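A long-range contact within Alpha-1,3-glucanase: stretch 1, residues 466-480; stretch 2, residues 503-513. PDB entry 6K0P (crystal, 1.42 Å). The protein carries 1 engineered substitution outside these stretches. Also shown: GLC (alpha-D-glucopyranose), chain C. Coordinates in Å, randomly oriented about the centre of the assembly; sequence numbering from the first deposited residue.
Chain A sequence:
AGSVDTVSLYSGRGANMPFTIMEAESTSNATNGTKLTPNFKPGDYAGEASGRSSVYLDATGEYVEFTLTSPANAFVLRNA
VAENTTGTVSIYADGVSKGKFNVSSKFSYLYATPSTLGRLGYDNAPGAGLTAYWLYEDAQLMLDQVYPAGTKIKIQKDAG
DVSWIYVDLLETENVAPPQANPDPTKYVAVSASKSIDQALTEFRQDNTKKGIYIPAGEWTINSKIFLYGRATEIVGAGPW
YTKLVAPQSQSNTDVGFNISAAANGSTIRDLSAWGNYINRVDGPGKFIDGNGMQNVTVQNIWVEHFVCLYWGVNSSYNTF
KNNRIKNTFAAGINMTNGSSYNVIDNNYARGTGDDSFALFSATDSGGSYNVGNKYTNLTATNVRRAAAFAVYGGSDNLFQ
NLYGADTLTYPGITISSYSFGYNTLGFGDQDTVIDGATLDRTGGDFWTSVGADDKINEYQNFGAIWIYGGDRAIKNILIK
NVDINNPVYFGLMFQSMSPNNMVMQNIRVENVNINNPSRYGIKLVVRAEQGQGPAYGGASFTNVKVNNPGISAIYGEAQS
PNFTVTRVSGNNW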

ATOM      1  N   TRP A 466       2.131   8.588 -13.776  1.00  9.97           N
ATOM      2  CA  TRP A 466       1.147   9.367 -14.513  1.00 10.25           C
ATOM      3  C   TRP A 466       1.259  10.811 -14.057  1.00 11.26           C
ATOM      4  O   TRP A 466       1.065  11.109 -12.871  1.00 11.06           O
ATOM      5  CB  TRP A 466      -0.250   8.820 -14.227  1.00 10.93           C
ATOM      6  CG  TRP A 466      -1.400   9.450 -14.969  1.00 12.92           C
ATOM      7  CD1 TRP A 466      -1.395   9.991 -16.228  1.00 12.34           C
ATOM      8  CD2 TRP A 466      -2.741   9.562 -14.491  1.00 10.38           C
ATOM      9  NE1 TRP A 466      -2.653  10.439 -16.551  1.00 11.53           N
ATOM     10  CE2 TRP A 466      -3.500  10.184 -15.502  1.00 10.15           C
ATOM     11  CE3 TRP A 466      -3.374   9.196 -13.298  1.00 10.94           C
ATOM     12  CZ2 TRP A 466      -4.865  10.449 -15.354  1.00 12.70           C
ATOM     13  CZ3 TRP A 466      -4.726   9.457 -13.148  1.00 12.01           C
ATOM     14  CH2 TRP A 466      -5.456  10.081 -14.168  1.00 11.40           C
ATOM     15  N   ILE A 467       1.593  11.696 -14.991  1.00 12.24           N
ATOM     16  CA  ILE A 467       1.656  13.131 -14.749  1.00 11.39           C
ATOM     17  C   ILE A 467       0.423  13.719 -15.418  1.00 10.06           C
ATOM     18  O   ILE A 467       0.368  13.815 -16.652  1.00 11.06           O
ATOM     19  CB  ILE A 467       2.942  13.752 -15.303  1.00 10.47           C
ATOM     20  CG1 ILE A 467       4.195  13.029 -14.769  1.00 11.69           C
ATOM     21  CG2 ILE A 467       2.986  15.239 -14.940  1.00 12.25           C
ATOM     22  CD1 ILE A 467       4.690  11.862 -15.651  1.00 12.14           C
ATOM     23  N   TYR A 468      -0.578  14.090 -14.617  1.00 10.33           N
ATOM     24  CA  TYR A 468      -1.900  14.461 -15.116  1.00 12.40           C
ATOM     25  C   TYR A 468      -2.187  15.906 -14.738  1.00 11.28           C
ATOM     26  O   TYR A 468      -2.392  16.217 -13.558  1.00 11.45           O
ATOM     27  CB  TYR A 468      -2.971  13.550 -14.515  1.00 11.25           C
ATOM     28  CG  TYR A 468      -4.390  13.793 -14.991  1.00 11.47           C
ATOM     29  CD1 TYR A 468      -4.684  13.940 -16.338  1.00 11.91           C
ATOM     30  CD2 TYR A 468      -5.445  13.825 -14.084  1.00 14.75           C
ATOM     31  CE1 TYR A 468      -5.994  14.133 -16.778  1.00 14.74           C
ATOM     32  CE2 TYR A 468      -6.753  14.012 -14.506  1.00 15.98           C
ATOM     33  CZ  TYR A 468      -7.020  14.171 -15.860  1.00 14.24           C
ATOM     34  OH  TYR A 468      -8.315  14.362 -16.296  1.00 15.62           O
ATOM     35  N   GLY A 469      -2.217  16.780 -15.741  1.00 11.39           N
ATOM     36  CA  GLY A 469      -2.701  18.131 -15.538  1.00 12.60           C
ATOM     37  C   GLY A 469      -4.210  18.095 -15.592  1.00 12.39           C
ATOM     38  O   GLY A 469      -4.776  17.718 -16.617  1.00 13.19           O
ATOM     39  N   GLY A 470      -4.863  18.442 -14.486  1.00 13.04           N
ATOM     40  CA  GLY A 470      -6.311  18.397 -14.418  1.00 14.31           C
ATOM     41  C   GLY A 470      -6.923  19.765 -14.633  1.00 14.12           C
ATOM     42  O   GLY A 470      -6.677  20.412 -15.659  1.00 14.32           O
ATOM     43  N   ASP A 471      -7.714  20.226 -13.669  1.00 13.98           N
ATOM     44  CA  ASP A 471      -8.350  21.530 -13.760  1.00 14.49           C
ATOM     45  C   ASP A 471      -7.627  22.604 -12.963  1.00 16.73           C
ATOM     46  O   ASP A 471      -8.060  23.759 -12.970  1.00 18.58           O
ATOM     47  CB  ASP A 471      -9.828  21.444 -13.347  1.00 14.19           C
ATOM     48  CG  ASP A 471     -10.031  20.778 -11.990  1.00 17.46           C
ATOM     49  OD1 ASP A 471      -9.075  20.199 -11.427  1.00 14.44           O
ATOM     50  OD2 ASP A 471     -11.172  20.824 -11.489  1.00 18.74           O
ATOM     51  N   ARG A 472      -6.526  22.258 -12.299  1.00 13.65           N
ATOM     52  CA  ARG A 472      -5.764  23.200 -11.497  1.00 13.00           C
ATOM     53  C   ARG A 472      -4.301  23.186 -11.935  1.00 13.96           C
ATOM     54  O   ARG A 472      -3.872  22.343 -12.728  1.00 13.18           O
ATOM     55  CB  ARG A 472      -5.890  22.874 -10.003  1.00 14.43           C
ATOM     56  CG  ARG A 472      -7.327  22.870  -9.474  1.00 17.28           C
ATOM     57  CD  ARG A 472      -7.962  24.256  -9.528  1.00 18.42           C
ATOM     58  NE  ARG A 472      -9.317  24.230  -8.982  1.00 26.02           N
ATOM     59  CZ  ARG A 472     -10.416  24.173  -9.725  1.00 28.26           C
ATOM     60  NH1 ARG A 472     -10.326  24.148 -11.048  1.00 27.62           N
ATOM     61  NH2 ARG A 472     -11.611  24.145  -9.149  1.00 33.10           N
ATOM     62  N   ALA A 473      -3.535  24.135 -11.393  1.00 14.33           N
ATOM     63  CA  ALA A 473      -2.155  24.338 -11.819  1.00 15.41           C
ATOM     64  C   ALA A 473      -1.334  23.066 -11.662  1.00 13.48           C
ATOM     65  O   ALA A 473      -1.400  22.377 -10.638  1.00 12.54           O
ATOM     66  CB  ALA A 473      -1.519  25.458 -10.994  1.00 15.53           C
ATOM     67  N   ILE A 474      -0.534  22.775 -12.683  1.00 11.97           N
ATOM     68  CA  ILE A 474       0.368  21.630 -12.705  1.00 12.30           C
ATOM     69  C   ILE A 474       1.768  22.168 -12.978  1.00 13.19           C
ATOM     70  O   ILE A 474       2.082  22.579 -14.108  1.00 14.58           O
ATOM     71  CB  ILE A 474      -0.082  20.558 -13.718  1.00 14.70           C
ATOM     72  CG1 ILE A 474       1.019  19.526 -13.961  1.00 17.63           C
ATOM     73  CG2 ILE A 474      -0.557  21.185 -15.040  1.00 14.88           C
ATOM     74  CD1 ILE A 474       1.217  18.561 -12.805  1.00 17.31           C
ATOM     75  N   LYS A 475       2.597  22.209 -11.939  1.00 11.88           N
ATOM     76  CA  LYS A 475       3.867  22.913 -12.035  1.00 12.72           C
ATOM     77  C   LYS A 475       4.810  22.431 -10.947  1.00 11.84           C
ATOM     78  O   LYS A 475       4.386  21.942  -9.895  1.00 12.76           O
ATOM     79  CB  LYS A 475       3.686  24.438 -11.935  1.00 13.58           C
ATOM     80  CG  LYS A 475       2.873  24.906 -10.720  1.00 11.63           C
ATOM     81  CD  LYS A 475       2.836  26.431 -10.649  1.00 12.73           C
ATOM     82  CE  LYS A 475       1.821  26.928  -9.632  1.00 12.99           C
ATOM     83  NZ  LYS A 475       1.804  28.429  -9.552  1.00 14.39           N
ATOM     84  N   ASN A 476       6.109  22.586 -11.214  1.00 11.34           N
ATOM     85  CA  ASN A 476       7.149  22.368 -10.213  1.00 11.22           C
ATOM     86  C   ASN A 476       7.145  20.923  -9.716  1.00 12.02           C
ATOM     87  O   ASN A 476       6.910  20.637  -8.543  1.00 12.08           O
ATOM     88  CB  ASN A 476       7.025  23.388  -9.075  1.00 12.47           C
ATOM     89  CG  ASN A 476       7.175  24.804  -9.578  1.00 12.35           C
ATOM     90  OD1 ASN A 476       8.140  25.108 -10.277  1.00 12.73           O
ATOM     91  ND2 ASN A 476       6.205  25.664  -9.274  1.00 12.68           N
ATOM     92  N   ILE A 477       7.407  20.015 -10.656  1.00 11.46           N
ATOM     93  CA  ILE A 477       7.452  18.575 -10.424  1.00 12.12           C
ATOM     94  C   ILE A 477       8.832  18.105 -10.843  1.00 11.61           C
ATOM     95  O   ILE A 477       9.231  18.311 -11.994  1.00 11.94           O
ATOM     96  CB  ILE A 477       6.389  17.841 -11.256  1.00 12.80           C
ATOM     97  CG1 ILE A 477       4.990  18.411 -10.998  1.00 13.16           C
ATOM     98  CG2 ILE A 477       6.470  16.329 -11.017  1.00 12.94           C
ATOM     99  CD1 ILE A 477       4.493  18.239  -9.591  1.00 14.14           C
ATOM    100  N   LEU A 478       9.557  17.475  -9.923  1.00 10.81           N
ATOM    101  CA  LEU A 478      10.888  16.947 -10.192  1.00 11.29           C
ATOM    102  C   LEU A 478      10.870  15.449  -9.920  1.00 13.09           C
ATOM    103  O   LEU A 478      10.584  15.028  -8.792  1.00 13.28           O
ATOM    104  CB  LEU A 478      11.931  17.650  -9.321  1.00 12.87           C
ATOM    105  CG  LEU A 478      13.348  17.101  -9.430  1.00 12.12           C
ATOM    106  CD1 LEU A 478      13.820  17.198 -10.863  1.00 15.11           C
ATOM    107  CD2 LEU A 478      14.305  17.855  -8.505  1.00 14.11           C
ATOM    108  N   ILE A 479      11.147  14.651 -10.949  1.00 11.79           N
ATOM    109  CA  ILE A 479      11.164  13.191 -10.853  1.00 12.84           C
ATOM    110  C   ILE A 479      12.592  12.766 -11.142  1.00 14.19           C
ATOM    111  O   ILE A 479      13.076  12.942 -12.266  1.00 13.20           O
ATOM    112  CB  ILE A 479      10.190  12.536 -11.846  1.00 11.74           C
ATOM    113  CG1 ILE A 479       8.742  12.928 -11.530  1.00 11.00           C
ATOM    114  CG2 ILE A 479      10.361  11.010 -11.850  1.00 12.19           C
ATOM    115  CD1 ILE A 479       7.775  12.758 -12.688  1.00 13.07           C
ATOM    116  N   LYS A 480      13.282  12.222 -10.144  1.00 12.76           N
ATOM    117  CA  LYS A 480      14.687  11.909 -10.347  1.00 11.96           C
ATOM    118  C   LYS A 480      15.069  10.608  -9.662  1.00 12.76           C
ATOM    119  O   LYS A 480      14.511  10.244  -8.622  1.00 13.11           O
ATOM    120  CB  LYS A 480      15.598  13.060  -9.904  1.00 12.75           C
ATOM    121  CG  LYS A 480      15.489  13.468  -8.453  1.00 15.34           C
ATOM    122  CD  LYS A 480      16.476  14.602  -8.155  1.00 17.24           C
ATOM    123  CE  LYS A 480      16.286  15.177  -6.765  1.00 20.42           C
ATOM    124  NZ  LYS A 480      17.284  16.263  -6.479  1.00 23.17           N
ATOM    125  N   VAL A 503      -1.204  24.591 -18.625  1.00 12.81           N
ATOM    126  CA  VAL A 503       0.150  24.510 -19.166  1.00 12.82           C
ATOM    127  C   VAL A 503       1.083  23.962 -18.088  1.00 13.25           C
ATOM    128  O   VAL A 503       1.333  24.625 -17.077  1.00 13.54           O
ATOM    129  CB  VAL A 503       0.630  25.869 -19.690  1.00 13.20           C
ATOM    130  CG1 VAL A 503       2.086  25.788 -20.114  1.00 13.44           C
ATOM    131  CG2 VAL A 503      -0.237  26.313 -20.863  1.00 15.87           C
ATOM    132  N   MET A 504       1.606  22.754 -18.304  1.00 10.85           N
ATOM    133  CA  MET A 504       2.585  22.174 -17.383  1.00 12.11           C
ATOM    134  C   MET A 504       3.887  22.966 -17.447  1.00 14.17           C
ATOM    135  O   MET A 504       4.455  23.142 -18.526  1.00 12.79           O
ATOM    136  CB  MET A 504       2.890  20.733 -17.792  1.00 14.45           C
ATOM    137  CG  MET A 504       1.706  19.798 -17.802  1.00 15.21           C
ATOM    138  SD  MET A 504       2.290  18.098 -17.933  1.00 14.54           S
ATOM    139  CE  MET A 504       0.711  17.253 -18.071  1.00 16.87           C
ATOM    140  N   GLN A 505       4.391  23.404 -16.288  1.00 11.75           N
ATOM    141  CA  GLN A 505       5.637  24.160 -16.222  1.00 10.59           C
ATOM    142  C   GLN A 505       6.568  23.545 -15.189  1.00 12.50           C
ATOM    143  O   GLN A 505       6.124  23.006 -14.170  1.00 11.95           O
ATOM    144  CB  GLN A 505       5.378  25.638 -15.903  1.00 11.30           C
ATOM    145  CG  GLN A 505       4.583  26.331 -17.004  1.00 12.37           C
ATOM    146  CD  GLN A 505       4.478  27.834 -16.810  1.00 14.29           C
ATOM    147  OE1 GLN A 505       4.277  28.311 -15.699  1.00 16.69           O
ATOM    148  NE2 GLN A 505       4.619  28.586 -17.891  1.00 13.43           N
ATOM    149  N   ASN A 506       7.872  23.643 -15.456  1.00 11.77           N
ATOM    150  CA  ASN A 506       8.904  23.095 -14.567  1.00 11.58           C
ATOM    151  C   ASN A 506       8.633  21.635 -14.208  1.00 12.84           C
ATOM    152  O   ASN A 506       8.584  21.263 -13.033  1.00 11.67           O
ATOM    153  CB  ASN A 506       9.080  23.936 -13.302  1.00 11.84           C
ATOM    154  CG  ASN A 506       9.610  25.320 -13.589  1.00 12.05           C
ATOM    155  OD1 ASN A 506      10.153  25.578 -14.666  1.00 11.81           O
ATOM    156  ND2 ASN A 506       9.467  26.217 -12.618  1.00 12.85           N
ATOM    157  N   ILE A 507       8.436  20.815 -15.234  1.00 11.83           N
ATOM    158  CA  ILE A 507       8.309  19.365 -15.091  1.00 11.02           C
ATOM    159  C   ILE A 507       9.614  18.773 -15.593  1.00 11.60           C
ATOM    160  O   ILE A 507       9.917  18.862 -16.788  1.00 12.25           O
ATOM    161  CB  ILE A 507       7.129  18.814 -15.903  1.00 11.05           C
ATOM    162  CG1 ILE A 507       5.871  19.674 -15.727  1.00 10.80           C
ATOM    163  CG2 ILE A 507       6.890  17.330 -15.571  1.00 14.12           C
ATOM    164  CD1 ILE A 507       5.318  19.697 -14.308  1.00 13.46           C
ATOM    165  N   ARG A 508      10.400  18.176 -14.701  1.00 13.28           N
ATOM    166  CA  ARG A 508      11.722  17.691 -15.067  1.00 12.03           C
ATOM    167  C   ARG A 508      11.897  16.254 -14.612  1.00 14.21           C
ATOM    168  O   ARG A 508      11.443  15.881 -13.525  1.00 13.39           O
ATOM    169  CB  ARG A 508      12.822  18.547 -14.445  1.00 12.97           C
ATOM    170  CG  ARG A 508      12.722  20.026 -14.793  1.00 14.59           C
ATOM    171  CD  ARG A 508      11.947  20.772 -13.724  1.00 13.76           C
ATOM    172  NE  ARG A 508      12.745  20.912 -12.512  1.00 14.81           N
ATOM    173  CZ  ARG A 508      12.243  21.122 -11.299  1.00 13.26           C
ATOM    174  NH1 ARG A 508      10.930  21.208 -11.120  1.00 13.62           N
ATOM    175  NH2 ARG A 508      13.065  21.248 -10.265  1.00 14.99           N
ATOM    176  N   VAL A 509      12.566  15.467 -15.453  1.00 12.43           N
ATOM    177  CA  VAL A 509      12.807  14.043 -15.236  1.00 10.26           C
ATOM    178  C   VAL A 509      14.304  13.821 -15.396  1.00 12.46           C
ATOM    179  O   VAL A 509      14.871  14.192 -16.430  1.00 13.66           O
ATOM    180  CB  VAL A 509      12.024  13.197 -16.255  1.00 11.52           C
ATOM    181  CG1 VAL A 509      12.174  11.715 -15.970  1.00 13.15           C
ATOM    182  CG2 VAL A 509      10.537  13.597 -16.271  1.00 12.33           C
ATOM    183  N   GLU A 510      14.950  13.231 -14.384  1.00 12.55           N
ATOM    184  CA  GLU A 510      16.408  13.100 -14.380  1.00 14.58           C
ATOM    185  C   GLU A 510      16.818  11.727 -13.861  1.00 14.58           C
ATOM    186  O   GLU A 510      16.338  11.294 -12.809  1.00 14.21           O
ATOM    187  CB  GLU A 510      17.043  14.162 -13.470  1.00 15.92           C
ATOM    188  CG  GLU A 510      16.630  15.598 -13.765  1.00 20.06           C
ATOM    189  CD  GLU A 510      17.164  16.588 -12.739  1.00 27.24           C
ATOM    190  OE1 GLU A 510      17.629  16.152 -11.658  1.00 24.93           O
ATOM    191  OE2 GLU A 510      17.107  17.808 -13.012  1.00 34.75           O
ATOM    192  N   ASN A 511      17.740  11.062 -14.559  1.00 14.20           N
ATOM    193  CA  ASN A 511      18.313   9.789 -14.108  1.00 12.83           C
ATOM    194  C   ASN A 511      17.219   8.735 -13.909  1.00 13.73           C
ATOM    195  O   ASN A 511      16.952   8.275 -12.796  1.00 13.92           O
ATOM    196  CB  ASN A 511      19.128   9.942 -12.816  1.00 14.06           C
ATOM    197  CG  ASN A 511      20.232  10.961 -12.937  1.00 18.62           C
ATOM    198  OD1 ASN A 511      20.808  11.143 -14.006  1.00 21.71           O
ATOM    199  ND2 ASN A 511      20.547  11.625 -11.830  1.00 22.57           N
ATOM    200  N   VAL A 512      16.587   8.368 -15.017  1.00 13.17           N
ATOM    201  CA  VAL A 512      15.470   7.433 -15.001  1.00 13.86           C
ATOM    202  C   VAL A 512      15.758   6.331 -16.009  1.00 14.29           C
ATOM    203  O   VAL A 512      16.162   6.613 -17.141  1.00 15.68           O
ATOM    204  CB  VAL A 512      14.133   8.135 -15.304  1.00 13.37           C
ATOM    205  CG1 VAL A 512      13.010   7.118 -15.471  1.00 13.79           C
ATOM    206  CG2 VAL A 512      13.801   9.115 -14.186  1.00 13.56           C
ATOM    207  N   ASN A 513      15.558   5.082 -15.594  1.00 13.22           N
ATOM    208  CA  ASN A 513      15.667   3.925 -16.471  1.00 15.00           C
ATOM    209  C   ASN A 513      14.293   3.287 -16.602  1.00 13.35           C
ATOM    210  O   ASN A 513      13.628   3.025 -15.591  1.00 13.85           O
ATOM    211  CB  ASN A 513      16.665   2.914 -15.903  1.00 14.17           C
ATOM    212  CG  ASN A 513      18.058   3.476 -15.824  1.00 18.12           C
ATOM    213  OD1 ASN A 513      18.594   3.963 -16.818  1.00 17.73           O
ATOM    214  ND2 ASN A 513      18.646   3.444 -14.634  1.00 19.98           N
TER
HETATM  215  C1  GLC C   1     -12.304   9.857 -17.025  1.00 19.91           C
HETATM  216  C2  GLC C   1     -12.827  10.003 -15.629  1.00 18.84           C
HETATM  217  C3  GLC C   1     -12.075  11.017 -14.807  1.00 16.28           C
HETATM  218  C4  GLC C   1     -10.606  10.708 -14.911  1.00 15.94           C
HETATM  219  C5  GLC C   1     -10.230  10.804 -16.373  1.00 12.61           C
HETATM  220  C6  GLC C   1      -8.775  10.475 -16.555  1.00 13.47           C
HETATM  221  O1  GLC C   1     -12.683  10.911 -17.683  1.00 26.83           O
HETATM  222  O2  GLC C   1     -14.211  10.305 -15.644  1.00 21.56           O
HETATM  223  O3  GLC C   1     -12.367  10.675 -13.475  1.00 17.91           O
HETATM  224  O4  GLC C   1      -9.822  11.622 -14.149  1.00 16.05           O
HETATM  225  O5  GLC C   1     -10.926   9.845 -17.104  1.00 14.01           O
HETATM  226  O6  GLC C   1      -8.374  10.385 -17.892  1.00 14.20           O
HETATM  227  O   HOH W   1      -0.503  24.774 -14.813  1.00 21.95           O
HETATM  228  O   HOH W   2      17.891  17.702  -9.217  1.00 29.45           O

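Residues 475–480 and 507–510 run side by side as parallel strands, their axes 9° apart and 4.6 Å at closest approach, in a contact that buries 817 Å² in all. The hydrogen bonds alternate across the gap as parallel pairing requires: Arg 508 N donates to Ile 477 O (3.0 Å), Ile 479 N to Arg 508 O (2.9 Å) and Glu 510 N to Ile 479 O (2.8 Å). At the start of the pairing, Gln 505 N reaches Ile 474 O at 3.3 Å and Asn 476 N reaches Gln 505 O at 3.0 Å.

The regular pattern is interrupted where Asn 476 faces Asn 506. Both backbones have positive phi and psi (62°/62° and 51°/53°), a conformation asparagine tolerates better than most residues, and the chain of the second stretch turns a corner here. Both side chains have chi1 m, and the amides meet through a hydrogen bond in which Asn 506 ND2 donates to Asn 476 OD1 at 2.9 Å, nearly linearly (168°). The Asn 476 CA-to-CB bond points away from the second stretch, yet the side chain's end comes back to its partner. Ile 477 N bonds to Asn 506 O at 2.9 Å, carrying the ladder through the corner.

The face that carries Ile 477 and Ile 507 also carries Ile 479 and Val 509; next to the Ile 477 and Ile 507 pair, Ile 467, Ile 474 and Met 504 extend the apolar packing. Ile 477 and Ile 507 adopt the same m,m conformation, and Ile 507 CD1 packs 3.6 Å from Ile 477 CG1; the same methyl lies 4.3 Å from Ile 474 CG1. Met 504, extended beyond its m chi1 with chi2 and chi3 both t, passes Ile 474, whose CG2 is 3.8 Å from Met 504 CG, and brings its CE to 3.8 Å from Gly 469 N. A CB on Gly 469 would be crowded by Ile 474 CG2. Ile 467 CG2 lies 4.2 Å from Met 504 SD.

On the face of Leu 478 and Lys 480 the contacts become more polar. Arg 508 folds back over the first stretch, its chi2 of 94° lying between wells and chi3 p. This bend places one face of the guanidinium over Leu 478 CB, 3.9 Å from Arg 508 NH2, and lets Arg 508 NH1 donate to Asn 506 O at 3.0 Å, tying the side chain to the corner. Lys 480 leaves the backbone with chi1 p and is extended thereafter, while Glu 510 is m,t. Lys 480 CD stays 4.0 Å from Glu 510 OE1, and water 2 joins the charged ends, accepting from Lys 480 NZ (3.2 Å) and donating to Glu 510 OE1 (2.9 Å).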